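Universal stress protein (Pseudomonas aeruginosa UCBPP-PA14, PDB 7MQ5) is of unknown biochemical function but belongs to the universal stress protein family, whose members are generally linked to survival under stress. Local coordinates at residues Val13-Gln18 against Gln96-Asn101; Asp111-Leu116 against Val262-Leu267. One frame throughout, in Å; residues are numbered along the deposited sequence.

Interaction 1: Val13-Gln18 against Gln96-Asn101; sequences VIEPDQ and QHFPDN
Phe98 meets Gln18 and Glu15 where the loops that follow the parallel, adjacent strands 9-13 and 92-96 come together. Phe98 has the most surface buried here. Gln18 lies over one face of its ring. Gln18 CG sits 3.7 Å from the centroid of the Phe98 ring, 19° off the normal, which makes a CH-pi contact. The side chain of Gln18 bends at chi2, and this turn lays the amide along the same face. Amide and ring planes are 13° apart, so the two groups stack, with Gln18 CD 3.5 Å from Phe98 CD1. Glu15 comes obliquely instead. Its CG touches Phe98 CE2 at 3.5 Å, and its carboxylate stands nearly upright to the ring, the planes 82° apart.

Two waters bridge the loops. One joins backbone to backbone: it donates to Val13 O at 2.7 Å and accepts from Gln96 N. The other starts from the Glu15 carboxylate. It donates to Glu15 OE2 at 2.7 Å and to Gln96 O at 2.9 Å, and it lies at the edge of the Phe98 ring, in its plane. Gln96 also turns its amide to Glu20, just before helix 22-34, and to Leu22, in its first turn. The direct contact is therefore dispersion and stacking on one aromatic ring, while the polar link between the two segments runs through water.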
ATOM      1  N   VAL A  13      -9.990  -6.271  -6.334  1.00  8.82           N
ATOM      2  CA  VAL A  13     -10.586  -5.738  -7.584  1.00  9.51           C
ATOM      3  C   VAL A  13     -10.168  -6.662  -8.728  1.00 10.59           C
ATOM      4  O   VAL A  13      -8.967  -6.779  -9.005  1.00 13.07           O
ATOM      5  CB  VAL A  13     -10.158  -4.289  -7.814  1.00 11.56           C
ATOM      6  CG1 VAL A  13     -10.752  -3.763  -9.112  1.00 13.86           C
ATOM      7  CG2 VAL A  13     -10.559  -3.422  -6.640  1.00 12.91           C
ATOM      8  N   ILE A  14     -11.157  -7.285  -9.355  1.00 10.96           N
ATOM      9  CA  ILE A  14     -10.960  -8.261 -10.462  1.00 12.61           C
ATOM     10  C   ILE A  14     -11.255  -7.568 -11.790  1.00 13.46           C
ATOM     11  O   ILE A  14     -12.353  -7.024 -11.946  1.00 13.95           O
ATOM     12  CB  ILE A  14     -11.884  -9.489 -10.268  1.00 14.16           C
ATOM     13  CG1 ILE A  14     -11.619 -10.225  -8.949  1.00 15.42           C
ATOM     14  CG2 ILE A  14     -11.787 -10.430 -11.466  1.00 15.74           C
ATOM     15  CD1 ILE A  14     -10.247 -10.855  -8.839  1.00 17.21           C
ATOM     16  N   GLU A  15     -10.304  -7.610 -12.719  1.00 16.13           N
ATOM     17  CA  GLU A  15     -10.506  -7.056 -14.079  1.00 16.81           C
ATOM     18  C   GLU A  15     -11.061  -8.155 -14.973  1.00 18.30           C
ATOM     19  O   GLU A  15     -10.620  -9.302 -14.912  1.00 18.65           O
ATOM     20  CB  GLU A  15      -9.194  -6.576 -14.702  1.00 19.76           C
ATOM     21  CG  GLU A  15      -8.619  -5.325 -14.074  1.00 21.86           C
ATOM     22  CD  GLU A  15      -9.255  -4.008 -14.500  1.00 26.06           C
ATOM     23  OE1 GLU A  15     -10.057  -4.003 -15.458  1.00 29.84           O
ATOM     24  OE2 GLU A  15      -8.912  -2.974 -13.897  1.00 27.79           O
ATOM     25  N   PRO A  16     -12.064  -7.854 -15.817  1.00 17.02           N
ATOM     26  CA  PRO A  16     -12.570  -8.869 -16.744  1.00 20.29           C
ATOM     27  C   PRO A  16     -11.783  -9.117 -18.047  1.00 21.34           C
ATOM     28  O   PRO A  16     -11.897 -10.225 -18.592  1.00 24.10           O
ATOM     29  CB  PRO A  16     -13.960  -8.322 -17.110  1.00 22.50           C
ATOM     30  CG  PRO A  16     -13.850  -6.818 -16.917  1.00 22.09           C
ATOM     31  CD  PRO A  16     -12.902  -6.642 -15.751  1.00 17.88           C
ATOM     32  N   ASP A  17     -10.966  -8.155 -18.503  1.00 19.28           N
ATOM     33  CA  ASP A  17     -10.401  -8.262 -19.881  1.00 22.05           C
ATOM     34  C   ASP A  17      -8.869  -8.141 -19.943  1.00 22.86           C
ATOM     35  O   ASP A  17      -8.339  -8.080 -21.062  1.00 26.90           O
ATOM     36  CB  ASP A  17     -11.037  -7.192 -20.779  1.00 22.14           C
ATOM     37  CG  ASP A  17     -12.552  -7.291 -20.881  1.00 24.53           C
ATOM     38  OD1 ASP A  17     -13.055  -8.412 -21.080  1.00 26.77           O
ATOM     39  OD2 ASP A  17     -13.220  -6.246 -20.725  1.00 26.68           O
ATOM     40  N   GLN A  18      -8.168  -8.141 -18.814  1.00 20.31           N
ATOM     41  CA  GLN A  18      -6.685  -8.015 -18.842  1.00 18.21           C
ATOM     42  C   GLN A  18      -6.059  -9.420 -18.857  1.00 19.88           C
ATOM     43  O   GLN A  18      -6.736 -10.379 -18.461  1.00 24.52           O
ATOM     44  CB  GLN A  18      -6.229  -7.178 -17.643  1.00 20.06           C
ATOM     45  CG  GLN A  18      -6.704  -5.727 -17.683  1.00 21.93           C
ATOM     46  CD  GLN A  18      -5.959  -4.866 -18.680  1.00 27.45           C
ATOM     47  OE1 GLN A  18      -4.978  -5.282 -19.293  1.00 28.79           O
ATOM     48  NE2 GLN A  18      -6.406  -3.626 -18.829  1.00 32.05           N
ATOM     49  N   GLN A  96      -4.794  -3.849  -9.224  1.00 10.81           N
ATOM     50  CA  GLN A  96      -3.638  -3.805 -10.137  1.00 10.95           C
ATOM     51  C   GLN A  96      -3.652  -2.505 -10.940  1.00 11.49           C
ATOM     52  O   GLN A  96      -4.713  -2.064 -11.421  1.00 12.60           O
ATOM     53  CB  GLN A  96      -3.649  -5.016 -11.067  1.00 12.73           C
ATOM     54  CG  GLN A  96      -2.502  -5.001 -12.064  1.00 13.15           C
ATOM     55  CD  GLN A  96      -2.261  -6.319 -12.761  1.00 14.54           C
ATOM     56  OE1 GLN A  96      -2.991  -7.302 -12.602  1.00 15.15           O
ATOM     57  NE2 GLN A  96      -1.211  -6.336 -13.561  1.00 17.17           N
ATOM     58  N   HIS A  97      -2.469  -1.933 -11.086  1.00 11.19           N
ATOM     59  CA  HIS A  97      -2.245  -0.726 -11.904  1.00 12.42           C
ATOM     60  C   HIS A  97      -2.138  -1.100 -13.379  1.00 13.42           C
ATOM     61  O   HIS A  97      -1.339  -1.995 -13.712  1.00 14.35           O
ATOM     62  CB  HIS A  97      -0.954  -0.055 -11.450  1.00 13.11           C
ATOM     63  CG  HIS A  97      -0.469   1.001 -12.373  1.00 14.01           C
ATOM     64  ND1 HIS A  97       0.773   0.939 -12.965  1.00 15.84           N
ATOM     65  CD2 HIS A  97      -1.051   2.138 -12.797  1.00 15.75           C
ATOM     66  CE1 HIS A  97       0.942   2.007 -13.719  1.00 15.14           C
ATOM     67  NE2 HIS A  97      -0.165   2.765 -13.629  1.00 17.42           N
ATOM     68  N   PHE A  98      -2.948  -0.440 -14.206  1.00 15.39           N
ATOM     69  CA  PHE A  98      -2.896  -0.574 -15.686  1.00 16.96           C
ATOM     70  C   PHE A  98      -2.711   0.832 -16.251  1.00 18.79           C
ATOM     71  O   PHE A  98      -3.633   1.640 -16.207  1.00 22.27           O
ATOM     72  CB  PHE A  98      -4.142  -1.276 -16.233  1.00 19.18           C
ATOM     73  CG  PHE A  98      -4.295  -2.707 -15.789  1.00 18.36           C
ATOM     74  CD1 PHE A  98      -3.562  -3.720 -16.384  1.00 19.02           C
ATOM     75  CD2 PHE A  98      -5.170  -3.045 -14.771  1.00 17.54           C
ATOM     76  CE1 PHE A  98      -3.682  -5.034 -15.959  1.00 20.58           C
ATOM     77  CE2 PHE A  98      -5.302  -4.359 -14.355  1.00 19.07           C
ATOM     78  CZ  PHE A  98      -4.552  -5.351 -14.944  1.00 20.61           C
ATOM     79  N   PRO A  99      -1.493   1.203 -16.704  1.00 19.86           N
ATOM     80  CA  PRO A  99      -1.244   2.555 -17.204  1.00 21.23           C
ATOM     81  C   PRO A  99      -1.998   2.887 -18.497  1.00 22.70           C
ATOM     82  O   PRO A  99      -2.216   1.996 -19.308  1.00 25.49           O
ATOM     83  CB  PRO A  99       0.267   2.583 -17.469  1.00 21.59           C
ATOM     84  CG  PRO A  99       0.632   1.132 -17.678  1.00 22.55           C
ATOM     85  CD  PRO A  99      -0.288   0.360 -16.755  1.00 20.37           C
ATOM     86  N   ASP A 100      -2.353   4.167 -18.655  1.00 25.93           N
ATOM     87  CA  ASP A 100      -3.071   4.658 -19.864  1.00 29.10           C
ATOM     88  C   ASP A 100      -2.110   4.760 -21.053  1.00 30.50           C
ATOM     89  O   ASP A 100      -2.571   4.554 -22.190  1.00 33.17           O
ATOM     90  CB  ASP A 100      -3.711   6.030 -19.621  1.00 33.00           C
ATOM     91  CG  ASP A 100      -4.968   5.998 -18.768  1.00 37.49           C
ATOM     92  OD1 ASP A 100      -5.629   4.940 -18.728  1.00 43.25           O
ATOM     93  OD2 ASP A 100      -5.276   7.037 -18.150  1.00 45.73           O
ATOM     94  N   ASN A 101      -0.831   5.059 -20.795  1.00 29.16           N
ATOM     95  CA  ASN A 101       0.168   5.273 -21.877  1.00 32.06           C
ATOM     96  C   ASN A 101       1.325   4.291 -21.720  1.00 30.22           C
ATOM     97  O   ASN A 101       2.026   4.323 -20.713  1.00 28.81           O
ATOM     98  CB  ASN A 101       0.676   6.718 -21.860  1.00 35.62           C
ATOM     99  CG  ASN A 101       1.679   7.030 -22.954  1.00 38.23           C
ATOM    100  OD1 ASN A 101       2.170   6.135 -23.638  1.00 38.35           O
ATOM    101  ND2 ASN A 101       1.995   8.304 -23.118  1.00 45.50           N
TER
HETATM  102  O   HOH W   1      -6.961  -5.465 -10.308  1.00 13.02           O
HETATM  103  O   HOH W   2      -7.309  -3.263 -11.706  1.00 18.69           O

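Interaction 2: Asp111-Leu116 against Val262-Leu267; sequences DDWKLL and VVLDTL
Trp113 reaches from helix 110-118 to Leu264 of helix 258-264 and to the next residue, Asp265. The fold is the alpha/beta fold of the HUP clan, here with one continuous mixed sheet. Segment 262-267 lies in the range assigned to the universal stress protein family. Earlier on the first segment, Asp111 and Asp112 face other neighbours: Asp111 bonds to His78, and Asp112 forms a salt bridge with Lys95.

At Trp113 the indole reaches across to the second segment. Its six-membered ring rests obliquely against Leu264, with Trp113 CH2 3.3 Å from Leu264 CD1 and 3.6 Å from Leu264 CB. The pyrrole side carries the polar contact. Trp113 NE1 donates to Asp265 OD1 at 3.2 Å, with an N-H...O angle of 148°. The oxygen lies close to the indole plane, but the carboxylate is turned 80° from it. The donor arrives on the syn side of OD1, tilted out of the carboxylate plane. Asp265 OD1 also accepts from the backbone N of Leu108, so this oxygen ties the loop before helix 110-118 to the same site. The two donors would probably help keep the carboxylate ionised. A water completes the polar edge: it donates to Asp265 OD2 at 2.8 Å and accepts a weak bond from Trp113 NE1 at 3.2 Å.

One turn further along comes Leu116, which also touches Val123 and Met125 of strand 123-126. With CG anti to the carbonyl carbon (chi1 -70°), Leu116 places CD1 over one face of the Trp113 ring, toward its rim. The same methyl meets Leu264 tip to tip, Leu116 CD1 to Leu264 CD1 at 3.8 Å.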
ATOM      1  N   ASP A 111      -8.284   7.864 -12.106  1.00 15.53           N
ATOM      2  CA  ASP A 111      -9.259   7.165 -11.226  1.00 16.12           C
ATOM      3  C   ASP A 111      -8.497   6.453 -10.094  1.00 14.63           C
ATOM      4  O   ASP A 111      -9.006   6.429  -8.965  1.00 15.30           O
ATOM      5  CB  ASP A 111     -10.168   6.224 -12.011  1.00 18.54           C
ATOM      6  CG  ASP A 111     -11.345   5.754 -11.173  1.00 21.34           C
ATOM      7  OD1 ASP A 111     -12.314   6.538 -11.005  1.00 25.60           O
ATOM      8  OD2 ASP A 111     -11.232   4.664 -10.620  1.00 26.07           O
ATOM      9  N   ASP A 112      -7.320   5.889 -10.389  1.00 13.63           N
ATOM     10  CA  ASP A 112      -6.462   5.268  -9.342  1.00 14.82           C
ATOM     11  C   ASP A 112      -6.150   6.317  -8.266  1.00 12.95           C
ATOM     12  O   ASP A 112      -6.158   5.999  -7.066  1.00 12.91           O
ATOM     13  CB  ASP A 112      -5.107   4.816  -9.900  1.00 18.58           C
ATOM     14  CG  ASP A 112      -5.067   3.580 -10.785  1.00 23.85           C
ATOM     15  OD1 ASP A 112      -5.934   2.713 -10.604  1.00 21.25           O
ATOM     16  OD2 ASP A 112      -4.112   3.485 -11.638  1.00 25.51           O
ATOM     17  N   TRP A 113      -5.862   7.543  -8.691  1.00 12.23           N
ATOM     18  CA  TRP A 113      -5.544   8.617  -7.721  1.00 12.71           C
ATOM     19  C   TRP A 113      -6.760   8.928  -6.844  1.00 12.39           C
ATOM     20  O   TRP A 113      -6.570   9.163  -5.640  1.00 13.31           O
ATOM     21  CB  TRP A 113      -4.981   9.847  -8.435  1.00 14.40           C
ATOM     22  CG  TRP A 113      -3.494   9.756  -8.586  1.00 17.37           C
ATOM     23  CD1 TRP A 113      -2.743   9.626  -9.719  1.00 20.12           C
ATOM     24  CD2 TRP A 113      -2.575   9.663  -7.487  1.00 17.57           C
ATOM     25  NE1 TRP A 113      -1.413   9.542  -9.386  1.00 19.72           N
ATOM     26  CE2 TRP A 113      -1.286   9.515  -8.025  1.00 19.83           C
ATOM     27  CE3 TRP A 113      -2.741   9.658  -6.100  1.00 18.39           C
ATOM     28  CZ2 TRP A 113      -0.155   9.446  -7.212  1.00 18.16           C
ATOM     29  CZ3 TRP A 113      -1.632   9.546  -5.296  1.00 19.81           C
ATOM     30  CH2 TRP A 113      -0.358   9.451  -5.850  1.00 20.35           C
ATOM     31  N   LYS A 114      -7.967   8.920  -7.406  1.00 13.15           N
ATOM     32  CA  LYS A 114      -9.169   9.203  -6.581  1.00 13.41           C
ATOM     33  C   LYS A 114      -9.373   8.054  -5.586  1.00 12.81           C
ATOM     34  O   LYS A 114      -9.751   8.322  -4.442  1.00 13.23           O
ATOM     35  CB  LYS A 114     -10.372   9.449  -7.490  1.00 15.24           C
ATOM     36  CG  LYS A 114     -10.298  10.777  -8.232  1.00 18.18           C
ATOM     37  CD  LYS A 114     -11.446  11.040  -9.173  1.00 20.96           C
ATOM     38  CE  LYS A 114     -11.329  12.389  -9.850  1.00 27.94           C
ATOM     39  NZ  LYS A 114     -12.407  12.585 -10.839  1.00 34.71           N
ATOM     40  N   LEU A 115      -9.103   6.822  -6.009  1.00 12.08           N
ATOM     41  CA  LEU A 115      -9.210   5.677  -5.073  1.00 11.68           C
ATOM     42  C   LEU A 115      -8.224   5.888  -3.917  1.00 11.42           C
ATOM     43  O   LEU A 115      -8.601   5.712  -2.744  1.00 12.11           O
ATOM     44  CB  LEU A 115      -8.900   4.371  -5.811  1.00 11.78           C
ATOM     45  CG  LEU A 115      -8.822   3.132  -4.927  1.00 11.93           C
ATOM     46  CD1 LEU A 115     -10.135   2.885  -4.215  1.00 12.42           C
ATOM     47  CD2 LEU A 115      -8.401   1.921  -5.740  1.00 12.97           C
ATOM     48  N   LEU A 116      -6.977   6.211  -4.242  1.00 11.33           N
ATOM     49  CA  LEU A 116      -5.970   6.385  -3.165  1.00 11.31           C
ATOM     50  C   LEU A 116      -6.306   7.563  -2.252  1.00 11.73           C
ATOM     51  O   LEU A 116      -6.036   7.489  -1.054  1.00 12.71           O
ATOM     52  CB  LEU A 116      -4.595   6.594  -3.790  1.00 11.14           C
ATOM     53  CG  LEU A 116      -3.997   5.364  -4.459  1.00 11.95           C
ATOM     54  CD1 LEU A 116      -2.700   5.712  -5.153  1.00 16.04           C
ATOM     55  CD2 LEU A 116      -3.789   4.241  -3.459  1.00 14.08           C
ATOM     56  N   VAL A 262       4.684  11.871  -6.008  1.00 14.35           N
ATOM     57  CA  VAL A 262       5.810  11.576  -6.937  1.00 15.15           C
ATOM     58  C   VAL A 262       6.202  10.099  -6.836  1.00 14.69           C
ATOM     59  O   VAL A 262       6.362   9.450  -7.877  1.00 16.52           O
ATOM     60  CB  VAL A 262       7.006  12.501  -6.653  1.00 17.29           C
ATOM     61  CG1 VAL A 262       8.214  12.114  -7.493  1.00 19.33           C
ATOM     62  CG2 VAL A 262       6.645  13.965  -6.871  1.00 19.60           C
ATOM     63  N   VAL A 263       6.360   9.576  -5.624  1.00 13.52           N
ATOM     64  CA  VAL A 263       6.801   8.163  -5.459  1.00 13.85           C
ATOM     65  C   VAL A 263       5.792   7.203  -6.117  1.00 12.71           C
ATOM     66  O   VAL A 263       6.207   6.262  -6.815  1.00 14.12           O
ATOM     67  CB  VAL A 263       7.024   7.884  -3.958  1.00 17.54           C
ATOM     68  CG1 VAL A 263       7.221   6.415  -3.649  1.00 21.42           C
ATOM     69  CG2 VAL A 263       8.168   8.730  -3.423  1.00 17.70           C
ATOM     70  N   LEU A 264       4.499   7.416  -5.905  1.00 12.61           N
ATOM     71  CA  LEU A 264       3.484   6.482  -6.461  1.00 12.89           C
ATOM     72  C   LEU A 264       3.502   6.468  -7.990  1.00 14.15           C
ATOM     73  O   LEU A 264       3.175   5.425  -8.565  1.00 14.46           O
ATOM     74  CB  LEU A 264       2.104   6.879  -5.930  1.00 13.59           C
ATOM     75  CG  LEU A 264       1.710   6.185  -4.631  1.00 16.41           C
ATOM     76  CD1 LEU A 264       0.660   6.975  -3.856  1.00 17.69           C
ATOM     77  CD2 LEU A 264       1.255   4.761  -4.919  1.00 16.84           C
ATOM     78  N   ASP A 265       3.868   7.586  -8.608  1.00 13.32           N
ATOM     79  CA  ASP A 265       3.914   7.702 -10.089  1.00 14.68           C
ATOM     80  C   ASP A 265       5.282   7.278 -10.638  1.00 15.53           C
ATOM     81  O   ASP A 265       5.433   7.319 -11.866  1.00 17.65           O
ATOM     82  CB  ASP A 265       3.613   9.137 -10.535  1.00 16.72           C
ATOM     83  CG  ASP A 265       2.142   9.454 -10.774  1.00 20.07           C
ATOM     84  OD1 ASP A 265       1.298   8.525 -10.693  1.00 19.96           O
ATOM     85  OD2 ASP A 265       1.848  10.633 -11.047  1.00 24.59           O
ATOM     86  N   THR A 266       6.222   6.869  -9.774  1.00 14.60           N
ATOM     87  CA  THR A 266       7.614   6.551 -10.203  1.00 15.63           C
ATOM     88  C   THR A 266       7.983   5.100  -9.874  1.00 14.46           C
ATOM     89  O   THR A 266       8.697   4.469 -10.648  1.00 15.18           O
ATOM     90  CB  THR A 266       8.629   7.495  -9.528  1.00 18.77           C
ATOM     91  OG1 THR A 266       8.238   8.841  -9.800  1.00 21.84           O
ATOM     92  CG2 THR A 266      10.057   7.279  -9.978  1.00 19.25           C
ATOM     93  N   LEU A 267       7.537   4.598  -8.734  1.00 12.98           N
ATOM     94  CA  LEU A 267       7.957   3.241  -8.312  1.00 12.31           C
ATOM     95  C   LEU A 267       7.521   2.191  -9.327  1.00 12.34           C
ATOM     96  O   LEU A 267       6.414   2.307  -9.909  1.00 13.88           O
ATOM     97  CB  LEU A 267       7.336   2.921  -6.954  1.00 12.36           C
ATOM     98  CG  LEU A 267       7.936   3.657  -5.755  1.00 12.51           C
ATOM     99  CD1 LEU A 267       7.058   3.434  -4.537  1.00 13.81           C
ATOM    100  CD2 LEU A 267       9.361   3.204  -5.468  1.00 13.92           C
TER
HETATM  101  O   HOH W   3      -0.592  10.345 -12.413  0.60 23.54           O

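How the interactions relate
From the N terminus, strand 9-13 runs into the first loop of interaction 1. The chain then passes through three helices and three further strands before 96-101 closes that contact. Interaction 2 opens soon afterwards, on helix 110-118, and closes at 262-267. The two are in series, neither nested nor crossed. Interaction 1 joins two loops from the earlier part of the chain at the surface. Interaction 2 lies deeper and joins helix 110-118, beside the earlier strands, to 262-267, in the later part of the chain. Their centres are 14 Å apart, and they touch where His97 CD2 packs against Asp112 OD2 at 3.5 Å. The short connection from 101 to 111 leads from one to the other.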